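Local coordinates for protein thin, isoform D (Drosophila melanogaster, PDB 6XG7) that probably acts as a RING-type ubiquitin-protein transferase, the piece described here being its C-terminal NHL-repeat beta-propeller, a domain associated with protein-protein interaction, at residues I108-R111 and Y112-R115; A193-N196 and T197-I201. All blocks are in the same frame, centred on the assembly; numbering follows the deposited sequence.

Contact 1 (I108-R111 and Y112-R115); sequences IADR and YNHR
Carboxylate oxygen OD2 of Asp-110 accepts three N-H groups, one from Asn-113 within the turn and two from Arg-115 where the next strand begins. Arg-115 approaches side-on: its NE lies 2.9 Å and its NH2 3.2 Å from OD2 of Asp-110, both bonds in the guanidinium plane and the NE salt bridge nearly straight (164°). ND2 of Asn-113 comes from above the carboxylate plane, 2.9 Å from OD2 of Asp-110, its amide turned nearly at right angles to the carboxylate. Chi1 of Asp-110 (-169°), with CG anti to the backbone N, lays the acid alongside Arg-115. Backbone bonds close the turn: N of Asp-110 donates to O of Arg-115 (2.8 Å), and N of His-114 to O of Arg-111, which also sits over the centre of the His-114 imidazole. The extended Arg-111 chain runs over one face of the Tyr-112 ring, and the phenol OH lies over a guanidinium face, toward its rim, the planes 31° apart. Asp-93 N bonds to OD1 of Asp-110, and Gln-117 NE2 to OD2. The turn connects antiparallel strands 106-110 and 115-119 of one blade; His-114 ND1 is hydrogen-bonded to N of Tyr-141, whose ring it meets edge-to-face, and touches Pro-142 of strand 142-147 in the next blade.

Contact 2 (A193-N196 and T197-I201); sequences AVSN and TNRVI
Ser-195 and Thr-197 both place their hydroxyls between the backbone N and the carbonyl carbon (chi1 67° and 55°), and these rotations bring OG of Ser-195 to 2.7 Å from OG1 of Thr-197. The setting is a beta hairpin of the NHL propeller, in which strand 185-194 turns back into the strand that runs on to residue 204 through a type I turn from Ser-195 to Asn-198. Either hydroxyl could donate in the short bond. OG of Ser-195 has a second partner: N of Arg-199 donates to it at 3.0 Å, so the serine side chain ties the turn to the start of the returning chain. The backbone of Ser-195 serves the same end. Its N donates to O of Arg-199 at 2.9 Å, and its O accepts from N of Asn-198, the bond that closes the type I turn; with the positive phi and psi of Asn-198, these bonds fit a type I turn followed by a G1 bulge.

Farther from the turn, Ala-193 and Ile-201 form an antiparallel hydrogen-bonded pair; the bond from N of Ile-201 to O of Ala-193 is almost straight (175°) at 2.7 Å. Their side chains share a face against Val-241 of strand 239-241, on the neighbouring blade. Asn-196 ND2 bonds to O of Asp-243, a further tie to that side. The other face carries the non-hydrogen-bonded pair Val-194 and Val-200, both also touching Tyr-154 of strand 153-157. Here the two valines run alongside each other, CG2 of Val-194 being 4.1 Å from CG2 of Val-200.

Contacts 1 and 2 are both turns between antiparallel strands, but they fall in different NHL repeats and are built differently. Their centres lie about 23 Å apart and their nearest atoms about 12 Å apart, so neither touches the other; along the chain, 108-115 is complete before 193-201 begins. In contact 1 a buried carboxylate gathers charged and amide donors, whereas contact 2 joins its strands by two bridge pairs and a hydroxyl-braced turn. Each reaches a neighbouring blade, through His-114 in one and Ala-193, Ser-195 and Ile-201 in the other. Near contact 2, the Asn-196 side chain is about 3 Å from a tetraethylene glycol, probably from the crystallisation liquor.

Contact 1 (I108-R111 and Y112-R115)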
loop_
_atom_site.group_PDB
_atom_site.type_symbol
_atom_site.label_atom_id
_atom_site.label_comp_id
_atom_site.label_asym_id
_atom_site.label_seq_id
_atom_site.Cartn_x
_atom_site.Cartn_y
_atom_site.Cartn_z
ATOM N N ILE A 108 -7.902 4.801 6.137
ATOM C CA ILE A 108 -7.512 3.503 6.684
ATOM C C ILE A 108 -8.467 2.428 6.190
ATOM O O ILE A 108 -9.695 2.571 6.303
ATOM C CB ILE A 108 -7.510 3.514 8.225
ATOM C CG1 ILE A 108 -6.278 4.221 8.787
ATOM C CG2 ILE A 108 -7.505 2.084 8.781
ATOM C CD1 ILE A 108 -6.308 5.640 8.688
ATOM N N ALA A 109 -7.902 1.338 5.677
ATOM C CA ALA A 109 -8.679 0.144 5.357
ATOM C C ALA A 109 -8.728 -0.726 6.608
ATOM O O ALA A 109 -7.732 -1.348 7.001
ATOM C CB ALA A 109 -8.073 -0.597 4.171
ATOM N N ASP A 110 -9.896 -0.758 7.238
ATOM C CA ASP A 110 -10.082 -1.394 8.541
ATOM C C ASP A 110 -10.538 -2.828 8.296
ATOM O O ASP A 110 -11.709 -3.170 8.387
ATOM C CB ASP A 110 -11.093 -0.576 9.337
ATOM C CG ASP A 110 -11.182 -0.977 10.774
ATOM O OD1 ASP A 110 -10.394 -1.849 11.212
ATOM O OD2 ASP A 110 -12.054 -0.407 11.475
ATOM N N ARG A 111 -9.557 -3.683 7.999
ATOM C CA ARG A 111 -9.735 -5.000 7.396
ATOM C C ARG A 111 -10.872 -5.809 8.018
ATOM O O ARG A 111 -11.812 -6.206 7.318
ATOM C CB ARG A 111 -8.409 -5.762 7.486
ATOM C CG ARG A 111 -8.431 -7.168 6.939
ATOM C CD ARG A 111 -7.095 -7.865 7.265
ATOM N NE ARG A 111 -7.110 -9.304 7.000
ATOM C CZ ARG A 111 -6.224 -10.163 7.491
ATOM N NH1 ARG A 111 -5.251 -9.740 8.285
ATOM N NH2 ARG A 111 -6.310 -11.454 7.187
ATOM N N TYR A 112 -10.773 -6.119 9.319
ATOM C CA TYR A 112 -11.725 -7.045 9.941
ATOM C C TYR A 112 -13.027 -6.373 10.364
ATOM O O TYR A 112 -13.968 -7.068 10.771
ATOM C CB TYR A 112 -11.094 -7.777 11.124
ATOM C CG TYR A 112 -10.149 -8.921 10.790
ATOM C CD1 TYR A 112 -10.315 -9.743 9.670
ATOM C CD2 TYR A 112 -9.101 -9.203 11.649
ATOM C CE1 TYR A 112 -9.430 -10.809 9.415
ATOM C CE2 TYR A 112 -8.232 -10.243 11.410
ATOM C CZ TYR A 112 -8.391 -11.036 10.299
ATOM O OH TYR A 112 -7.500 -12.060 10.123
ATOM N N ASN A 113 -13.126 -5.054 10.243
ATOM C CA ASN A 113 -14.406 -4.379 10.336
ATOM C C ASN A 113 -15.022 -4.103 8.970
ATOM O O ASN A 113 -16.108 -3.527 8.901
ATOM C CB ASN A 113 -14.267 -3.081 11.127
ATOM C CG ASN A 113 -13.991 -3.332 12.592
ATOM O OD1 ASN A 113 -14.583 -4.232 13.213
ATOM N ND2 ASN A 113 -13.104 -2.542 13.162
ATOM N N HIS A 114 -14.347 -4.486 7.889
ATOM C CA HIS A 114 -14.898 -4.384 6.539
ATOM C C HIS A 114 -15.420 -2.982 6.260
ATOM O O HIS A 114 -16.527 -2.781 5.748
ATOM C CB HIS A 114 -15.947 -5.460 6.290
ATOM C CG HIS A 114 -15.422 -6.827 6.564
ATOM N ND1 HIS A 114 -14.739 -7.567 5.623
ATOM C CD2 HIS A 114 -15.433 -7.567 7.699
ATOM C CE1 HIS A 114 -14.370 -8.715 6.163
ATOM N NE2 HIS A 114 -14.782 -8.739 7.420
ATOM N N ARG A 115 -14.572 -1.993 6.535
ATOM C CA ARG A 115 -14.939 -0.599 6.349
ATOM C C ARG A 115 -13.678 0.219 6.109
ATOM O O ARG A 115 -12.559 -0.222 6.378
ATOM C CB ARG A 115 -15.706 -0.054 7.568
ATOM C CG ARG A 115 -14.842 0.024 8.811
ATOM C CD ARG A 115 -15.618 0.437 10.056
ATOM N NE ARG A 115 -14.779 0.412 11.255
ATOM C CZ ARG A 115 -15.189 0.754 12.472
ATOM N NH1 ARG A 115 -16.416 1.215 12.659
ATOM N NH2 ARG A 115 -14.352 0.644 13.499
#

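Contact 2 (A193-N196 and T197-I201)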
loop_
_atom_site.group_PDB
_atom_site.type_symbol
_atom_site.label_atom_id
_atom_site.label_comp_id
_atom_site.label_asym_id
_atom_site.label_seq_id
_atom_site.Cartn_x
_atom_site.Cartn_y
_atom_site.Cartn_z
ATOM N N ALA A 193 -2.164 1.755 -6.174
ATOM C CA ALA A 193 -1.599 3.088 -6.317
ATOM C C ALA A 193 -2.264 3.736 -7.521
ATOM O O ALA A 193 -2.709 3.052 -8.438
ATOM C CB ALA A 193 -0.083 3.043 -6.515
ATOM N N VAL A 194 -2.348 5.056 -7.513
ATOM C CA VAL A 194 -2.911 5.807 -8.629
ATOM C C VAL A 194 -1.894 6.858 -9.062
ATOM O O VAL A 194 -1.420 7.650 -8.241
ATOM C CB VAL A 194 -4.261 6.459 -8.274
ATOM C CG1 VAL A 194 -4.796 7.251 -9.456
ATOM C CG2 VAL A 194 -5.274 5.407 -7.894
ATOM N N SER A 195 -1.565 6.860 -10.351
ATOM C CA SER A 195 -0.549 7.743 -10.901
ATOM C C SER A 195 -1.120 9.132 -11.221
ATOM O O SER A 195 -2.335 9.338 -11.295
ATOM C CB SER A 195 0.013 7.138 -12.186
ATOM O OG SER A 195 -0.983 7.127 -13.187
ATOM N N ASN A 196 -0.209 10.087 -11.454
ATOM C CA ASN A 196 -0.596 11.411 -11.942
ATOM C C ASN A 196 -1.270 11.344 -13.305
ATOM O O ASN A 196 -2.020 12.259 -13.677
ATOM C CB ASN A 196 0.642 12.310 -12.049
ATOM C CG ASN A 196 0.969 12.997 -10.753
ATOM O OD1 ASN A 196 0.074 13.371 -9.998
ATOM N ND2 ASN A 196 2.254 13.180 -10.486
ATOM N N THR A 197 -0.972 10.305 -14.085
ATOM C CA THR A 197 -1.642 10.046 -15.352
ATOM C C THR A 197 -2.974 9.317 -15.182
ATOM O O THR A 197 -3.548 8.871 -16.187
ATOM C CB THR A 197 -0.711 9.248 -16.266
ATOM O OG1 THR A 197 -0.283 8.062 -15.588
ATOM C CG2 THR A 197 0.499 10.098 -16.662
ATOM N N ASN A 198 -3.474 9.221 -13.946
ATOM C CA ASN A 198 -4.779 8.625 -13.632
ATOM C C ASN A 198 -4.868 7.173 -14.075
ATOM O O ASN A 198 -5.888 6.707 -14.595
ATOM C CB ASN A 198 -5.931 9.476 -14.138
ATOM C CG ASN A 198 -6.093 10.717 -13.302
ATOM O OD1 ASN A 198 -6.180 10.636 -12.069
ATOM N ND2 ASN A 198 -6.064 11.868 -13.944
ATOM N N ARG A 199 -3.792 6.447 -13.834
ATOM C CA ARG A 199 -3.771 5.004 -13.986
ATOM C C ARG A 199 -3.837 4.386 -12.599
ATOM O O ARG A 199 -3.173 4.856 -11.672
ATOM C CB ARG A 199 -2.503 4.565 -14.713
ATOM C CG ARG A 199 -2.441 5.115 -16.118
ATOM C CD ARG A 199 -1.135 4.812 -16.778
ATOM N NE ARG A 199 -1.123 5.341 -18.132
ATOM C CZ ARG A 199 -0.205 5.044 -19.037
ATOM N NH1 ARG A 199 0.779 4.206 -18.730
ATOM N NH2 ARG A 199 -0.277 5.579 -20.249
ATOM N N VAL A 200 -4.646 3.342 -12.473
ATOM C CA VAL A 200 -4.851 2.621 -11.226
ATOM C C VAL A 200 -4.034 1.338 -11.309
ATOM O O VAL A 200 -4.291 0.467 -12.145
ATOM C CB VAL A 200 -6.337 2.324 -10.991
ATOM C CG1 VAL A 200 -6.511 1.615 -9.666
ATOM C CG2 VAL A 200 -7.129 3.603 -11.060
ATOM N N ILE A 201 -3.030 1.239 -10.449
ATOM C CA ILE A 201 -2.028 0.180 -10.473
ATOM C C ILE A 201 -2.352 -0.768 -9.328
ATOM O O ILE A 201 -2.347 -0.359 -8.166
ATOM C CB ILE A 201 -0.622 0.779 -10.314
ATOM C CG1 ILE A 201 -0.336 1.795 -11.427
ATOM C CG2 ILE A 201 0.421 -0.328 -10.247
ATOM C CD1 ILE A 201 0.659 2.861 -10.995
#